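Local coordinates for protein NAD(P)H-flavin oxidoreductase (Agrobacterium tumefaciens str. C58, PDB 2FRE) that binds flavin mononucleotide and probably uses it to pass electrons from NAD(P)H to an acceptor, at residues Pro30-Lys33 and Glu34-Leu37; Ala116-Phe119 and Ser120-Gln124. All coordinates share one frame; numbering follows the deposited sequence.

Contact 1 of 2, residues Pro30-Lys33 and Glu34-Leu37; sequences PMPK and EHLL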
ATOM      1  N   PRO A  30      24.624  11.255   2.030  1.00 27.44           N
ATOM      2  CA  PRO A  30      24.539   9.988   1.293  1.00 28.03           C
ATOM      3  C   PRO A  30      23.865   8.878   2.104  1.00 28.22           C
ATOM      4  O   PRO A  30      24.077   8.787   3.305  1.00 27.80           O
ATOM      5  CB  PRO A  30      26.006   9.631   1.018  1.00 28.23           C
ATOM      6  CG  PRO A  30      26.801  10.383   2.008  1.00 27.87           C
ATOM      7  CD  PRO A  30      26.009  11.587   2.416  1.00 28.13           C
HETATM    8  N   MSE A  31      23.045   8.056   1.455  1.00 28.40           N
HETATM    9  CA  MSE A  31      22.480   6.875   2.095  1.00 29.10           C
HETATM   10  C   MSE A  31      23.274   5.665   1.652  1.00 28.21           C
HETATM   11  O   MSE A  31      23.509   5.490   0.466  1.00 27.98           O
HETATM   12  CB  MSE A  31      21.028   6.640   1.688  1.00 29.06           C
HETATM   13  CG  MSE A  31      20.458   5.350   2.258  1.00 28.46           C
HETATM   14 SE   MSE A  31      18.621   4.978   1.649  1.00 36.83          SE
HETATM   15  CE  MSE A  31      17.753   6.576   2.434  1.00 33.13           C
ATOM     16  N   PRO A  32      23.678   4.811   2.597  1.00 27.86           N
ATOM     17  CA  PRO A  32      24.418   3.619   2.183  1.00 28.16           C
ATOM     18  C   PRO A  32      23.675   2.838   1.098  1.00 28.40           C
ATOM     19  O   PRO A  32      22.436   2.731   1.148  1.00 28.40           O
ATOM     20  CB  PRO A  32      24.547   2.824   3.485  1.00 28.10           C
ATOM     21  CG  PRO A  32      24.525   3.845   4.546  1.00 27.56           C
ATOM     22  CD  PRO A  32      23.533   4.881   4.059  1.00 27.95           C
ATOM     23  N   LYS A  33      24.399   2.347   0.094  1.00 28.75           N
ATOM     24  CA  LYS A  33      23.754   1.604  -1.006  1.00 29.11           C
ATOM     25  C   LYS A  33      22.893   0.445  -0.491  1.00 28.78           C
ATOM     26  O   LYS A  33      21.774   0.229  -1.006  1.00 27.98           O
ATOM     27  CB  LYS A  33      24.784   1.103  -2.034  1.00 30.59           C
ATOM     28  CG  LYS A  33      24.987   2.043  -3.261  1.00 32.83           C
ATOM     29  CD  LYS A  33      25.581   3.389  -2.883  1.00 35.09           C
ATOM     30  CE  LYS A  33      25.620   4.400  -4.056  1.00 35.78           C
ATOM     31  NZ  LYS A  33      25.774   3.770  -5.414  1.00 39.16           N
ATOM     32  N   GLU A  34      23.400  -0.289   0.511  1.00 28.85           N
ATOM     33  CA  GLU A  34      22.680  -1.461   1.066  1.00 28.55           C
ATOM     34  C   GLU A  34      21.367  -1.073   1.755  1.00 27.74           C
ATOM     35  O   GLU A  34      20.399  -1.862   1.757  1.00 26.65           O
ATOM     36  CB  GLU A  34      23.551  -2.243   2.060  1.00 29.06           C
ATOM     37  CG  GLU A  34      23.001  -3.660   2.390  1.00 29.82           C
ATOM     38  CD  GLU A  34      23.534  -4.266   3.707  1.00 31.22           C
ATOM     39  OE1 GLU A  34      23.206  -3.759   4.812  1.00 32.83           O
ATOM     40  OE2 GLU A  34      24.254  -5.280   3.629  1.00 34.29           O
ATOM     41  N   HIS A  35      21.341   0.123   2.348  1.00 26.79           N
ATOM     42  CA  HIS A  35      20.133   0.635   2.991  1.00 27.01           C
ATOM     43  C   HIS A  35      19.033   0.803   1.950  1.00 26.31           C
ATOM     44  O   HIS A  35      17.910   0.373   2.190  1.00 24.91           O
ATOM     45  CB  HIS A  35      20.396   1.946   3.745  1.00 27.42           C
ATOM     46  CG  HIS A  35      21.082   1.756   5.066  1.00 28.09           C
ATOM     47  ND1 HIS A  35      21.311   2.794   5.947  1.00 27.73           N
ATOM     48  CD2 HIS A  35      21.555   0.642   5.671  1.00 29.72           C
ATOM     49  CE1 HIS A  35      21.921   2.332   7.021  1.00 30.24           C
ATOM     50  NE2 HIS A  35      22.081   1.028   6.882  1.00 30.39           N
ATOM     51  N   LEU A  36      19.354   1.371   0.779  1.00 26.10           N
ATOM     52  CA  LEU A  36      18.314   1.538  -0.256  1.00 26.17           C
ATOM     53  C   LEU A  36      17.833   0.196  -0.781  1.00 25.53           C
ATOM     54  O   LEU A  36      16.647   0.006  -1.023  1.00 25.74           O
ATOM     55  CB  LEU A  36      18.770   2.407  -1.435  1.00 25.40           C
ATOM     56  CG  LEU A  36      17.667   2.652  -2.495  1.00 26.19           C
ATOM     57  CD1 LEU A  36      16.465   3.311  -1.913  1.00 25.06           C
ATOM     58  CD2 LEU A  36      18.209   3.505  -3.640  1.00 27.39           C
ATOM     59  N   LEU A  37      18.761  -0.734  -0.947  1.00 25.33           N
ATOM     60  CA  LEU A  37      18.426  -2.066  -1.427  1.00 25.12           C
ATOM     61  C   LEU A  37      17.530  -2.818  -0.420  1.00 24.97           C
ATOM     62  O   LEU A  37      16.559  -3.491  -0.811  1.00 25.36           O
ATOM     63  CB  LEU A  37      19.714  -2.832  -1.800  1.00 25.20           C
ATOM     64  CG  LEU A  37      20.409  -2.311  -3.079  1.00 26.30           C
ATOM     65  CD1 LEU A  37      21.755  -2.968  -3.285  1.00 27.42           C
ATOM     66  CD2 LEU A  37      19.557  -2.521  -4.335  1.00 25.95           C
TER
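The pyrrolidine ring of Pro32 lies over one face of the His35 imidazole, a CH-pi contact in which Pro32 CG stands 4.0 Å from the ring centroid and is displaced toward the rim. Closest to the imidazole is Pro32 CD, 3.6 Å from His35 ND1. With CG turned back beside its own backbone N (chi1 -77°), His35 brings its ring under the proline, and a hydrogen bond between His35 ND1 and Tyr130 OH helps to fix the ring's rotation. The side chain of Met31, a selenomethionine, crosses that of His35 at a slant. It is extended as far as SE; Met31 CG packs on His35 CB at 3.7 Å, and Met31 SE reaches Leu36 CB at 4.0 Å. Pro32 is the N-cap residue: its carbonyl receives weak hydrogen bonds from His35 N and Leu36 N, the latter opening the i to i+4 series, and a firmer bond from Leu37 N to Lys33 O (3.2 Å) comes next. The arrangement starts helix 33-44 and seats it on the central sheet, where Met31 and Leu36 both pack against Val87 of strand 87-98 and Ile161 of strand 153-162, while Leu36 and Leu37 touch Tyr59 of strand 55-61.

Contact 2 of 2, residues Ala116-Phe119 and Ser120-Gln124; sequences AAWF and SLAMQ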
ATOM      1  N   ALA A 116       0.614  -0.885  -2.117  1.00 23.79           N
ATOM      2  CA  ALA A 116       1.080  -1.793  -1.075  1.00 23.75           C
ATOM      3  C   ALA A 116       2.615  -1.871  -1.006  1.00 23.86           C
ATOM      4  O   ALA A 116       3.202  -1.835   0.067  1.00 22.59           O
ATOM      5  CB  ALA A 116       0.469  -3.187  -1.254  1.00 24.71           C
ATOM      6  N   ALA A 117       3.259  -1.990  -2.160  1.00 24.44           N
ATOM      7  CA  ALA A 117       4.720  -1.970  -2.235  1.00 24.34           C
ATOM      8  C   ALA A 117       5.295  -0.621  -1.746  1.00 24.57           C
ATOM      9  O   ALA A 117       6.306  -0.571  -1.037  1.00 25.30           O
ATOM     10  CB  ALA A 117       5.157  -2.258  -3.648  1.00 24.75           C
ATOM     11  N   TRP A 118       4.644   0.469  -2.125  1.00 24.47           N
ATOM     12  CA  TRP A 118       5.053   1.784  -1.671  1.00 24.25           C
ATOM     13  C   TRP A 118       4.941   1.940  -0.157  1.00 24.12           C
ATOM     14  O   TRP A 118       5.879   2.456   0.464  1.00 23.29           O
ATOM     15  CB  TRP A 118       4.293   2.874  -2.421  1.00 24.13           C
ATOM     16  CG  TRP A 118       3.825   4.037  -1.607  1.00 24.18           C
ATOM     17  CD1 TRP A 118       2.531   4.368  -1.351  1.00 24.44           C
ATOM     18  CD2 TRP A 118       4.636   5.056  -1.011  1.00 23.80           C
ATOM     19  NE1 TRP A 118       2.482   5.540  -0.598  1.00 25.29           N
ATOM     20  CE2 TRP A 118       3.762   5.970  -0.374  1.00 24.54           C
ATOM     21  CE3 TRP A 118       6.018   5.273  -0.930  1.00 24.13           C
ATOM     22  CZ2 TRP A 118       4.224   7.086   0.335  1.00 24.00           C
ATOM     23  CZ3 TRP A 118       6.488   6.390  -0.229  1.00 23.93           C
ATOM     24  CH2 TRP A 118       5.581   7.286   0.400  1.00 24.36           C
ATOM     25  N   PHE A 119       3.843   1.489   0.452  1.00 23.80           N
ATOM     26  CA  PHE A 119       3.760   1.571   1.920  1.00 23.64           C
ATOM     27  C   PHE A 119       4.879   0.760   2.549  1.00 23.68           C
ATOM     28  O   PHE A 119       5.494   1.179   3.530  1.00 24.85           O
ATOM     29  CB  PHE A 119       2.421   1.140   2.512  1.00 22.82           C
ATOM     30  CG  PHE A 119       2.327   1.466   3.942  1.00 22.91           C
ATOM     31  CD1 PHE A 119       1.947   2.729   4.346  1.00 23.07           C
ATOM     32  CD2 PHE A 119       2.767   0.563   4.898  1.00 20.27           C
ATOM     33  CE1 PHE A 119       1.940   3.080   5.697  1.00 21.53           C
ATOM     34  CE2 PHE A 119       2.761   0.891   6.235  1.00 23.89           C
ATOM     35  CZ  PHE A 119       2.359   2.144   6.649  1.00 23.10           C
ATOM     36  N   SER A 120       5.117  -0.419   1.993  1.00 24.44           N
ATOM     37  CA  SER A 120       6.171  -1.290   2.477  1.00 24.38           C
ATOM     38  C   SER A 120       7.525  -0.577   2.410  1.00 24.06           C
ATOM     39  O   SER A 120       8.311  -0.624   3.360  1.00 24.78           O
ATOM     40  CB  SER A 120       6.191  -2.569   1.639  1.00 24.55           C
ATOM     41  OG  SER A 120       5.014  -3.343   1.830  1.00 26.07           O
ATOM     42  N   LEU A 121       7.774   0.098   1.290  1.00 23.96           N
ATOM     43  CA  LEU A 121       8.965   0.951   1.079  1.00 23.77           C
ATOM     44  C   LEU A 121       9.117   2.016   2.187  1.00 23.94           C
ATOM     45  O   LEU A 121      10.185   2.166   2.811  1.00 23.43           O
ATOM     46  CB  LEU A 121       8.846   1.623  -0.299  1.00 23.16           C
ATOM     47  CG  LEU A 121      10.026   2.369  -0.922  1.00 23.30           C
ATOM     48  CD1 LEU A 121       9.743   2.587  -2.404  1.00 24.20           C
ATOM     49  CD2 LEU A 121      10.312   3.678  -0.201  1.00 23.31           C
ATOM     50  N   ALA A 122       8.033   2.761   2.399  1.00 24.03           N
ATOM     51  CA  ALA A 122       7.980   3.821   3.422  1.00 24.20           C
ATOM     52  C   ALA A 122       8.210   3.273   4.828  1.00 24.40           C
ATOM     53  O   ALA A 122       8.913   3.893   5.657  1.00 24.00           O
ATOM     54  CB  ALA A 122       6.656   4.542   3.336  1.00 24.63           C
HETATM   55  N   MSE A 123       7.653   2.103   5.090  1.00 20.00           N
HETATM   56  CA  MSE A 123       7.782   1.452   6.378  1.00 20.00           C
HETATM   57  C   MSE A 123       9.204   0.977   6.629  1.00 20.00           C
HETATM   58  O   MSE A 123       9.761   1.211   7.681  1.00 23.62           O
HETATM   59  CB  MSE A 123       6.795   0.296   6.474  1.00 20.00           C
HETATM   60  CG  MSE A 123       6.563  -0.225   7.855  1.00 20.00           C
HETATM   61 SE   MSE A 123       5.984   1.169   9.108  1.00 20.00          SE
HETATM   62  CE  MSE A 123       7.295   1.343   9.784  1.00 20.00           C
ATOM     63  N   GLN A 124       9.782   0.316   5.644  1.00 24.13           N
ATOM     64  CA  GLN A 124      11.171  -0.140   5.781  1.00 25.15           C
ATOM     65  C   GLN A 124      12.144   1.041   5.932  1.00 25.07           C
ATOM     66  O   GLN A 124      13.067   1.004   6.767  1.00 26.53           O
ATOM     67  CB  GLN A 124      11.579  -1.075   4.638  1.00 24.80           C
ATOM     68  CG  GLN A 124      12.958  -1.747   4.814  1.00 23.48           C
ATOM     69  CD  GLN A 124      13.158  -2.490   6.123  1.00 24.79           C
ATOM     70  OE1 GLN A 124      13.619  -1.920   7.164  1.00 27.81           O
ATOM     71  NE2 GLN A 124      12.884  -3.771   6.089  1.00 20.40           N
TER
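From Ala116 to Met123 the chain is regular alpha-helix, with i to i+4 hydrogen bonds running from Ser120 N to Ala116 O, Leu121 N to Ala117 O, Ala122 N to Trp118 O and Met123 N to Phe119 O. Ser120 adds a second bond to the first of these carbonyls: its OG, held beside its own backbone N by a chi1 of -66°, donates to Ala116 O at 2.9 Å. The hydroxyl and the Ser120 amide, 3.1 Å from the same Ala116 O, arrive from opposite faces of the carbonyl plane, and the buried serine thus finds its acceptor within its own helix. One turn beyond Trp118, the methyl of Ala122 sits over a face of its indole. Ala122 CB is 4.3 Å from the centroid of the six-membered ring, shifted toward the rim on the side of CZ3, which it meets at 4.0 Å. Phe119 and Met123, a selenomethionine, run side by side in the same direction. Phe119 CE2 touches Met123 CB at 4.1 Å, and the bend of the Met123 chain at chi2 (56°) leaves SE 5.3 Å from the Phe119 ring centroid, an oblique Met-aromatic contact. Across the dimer interface, Phe119 packs on Ser120 of the second subunit, Ser120 on its Phe119, and Met123 on its Met123. Trp118 also meets the ring of Phe112 of that subunit and touches the bound flavin mononucleotide. Apart from the serine hydroxyl, which bonds within its own helix, the side-chain contacts between the two segments are apolar, which implies that the indole beside the cofactor is backed here by van der Waals and CH-pi packing.

Contacts 1 and 2 come from two different helices, 33-44 and 110-127, which pack together: Leu121 of contact 2 touches Ile39, Leu40 and Ala43 further along the helix that contact 1 begins. Their centres are 16 Å apart and their nearest atoms about 6 Å, so the two do not touch directly. Both meet Ile161 of strand 153-162, through Met31 and Leu36 in one and Leu121 in the other, and both reach the second subunit. Contact 2 is the more central, about 7 Å from the centre of the chain against 16 Å for contact 1, and it holds Trp118, whose side chain lies about 4 Å from a bound flavin mononucleotide.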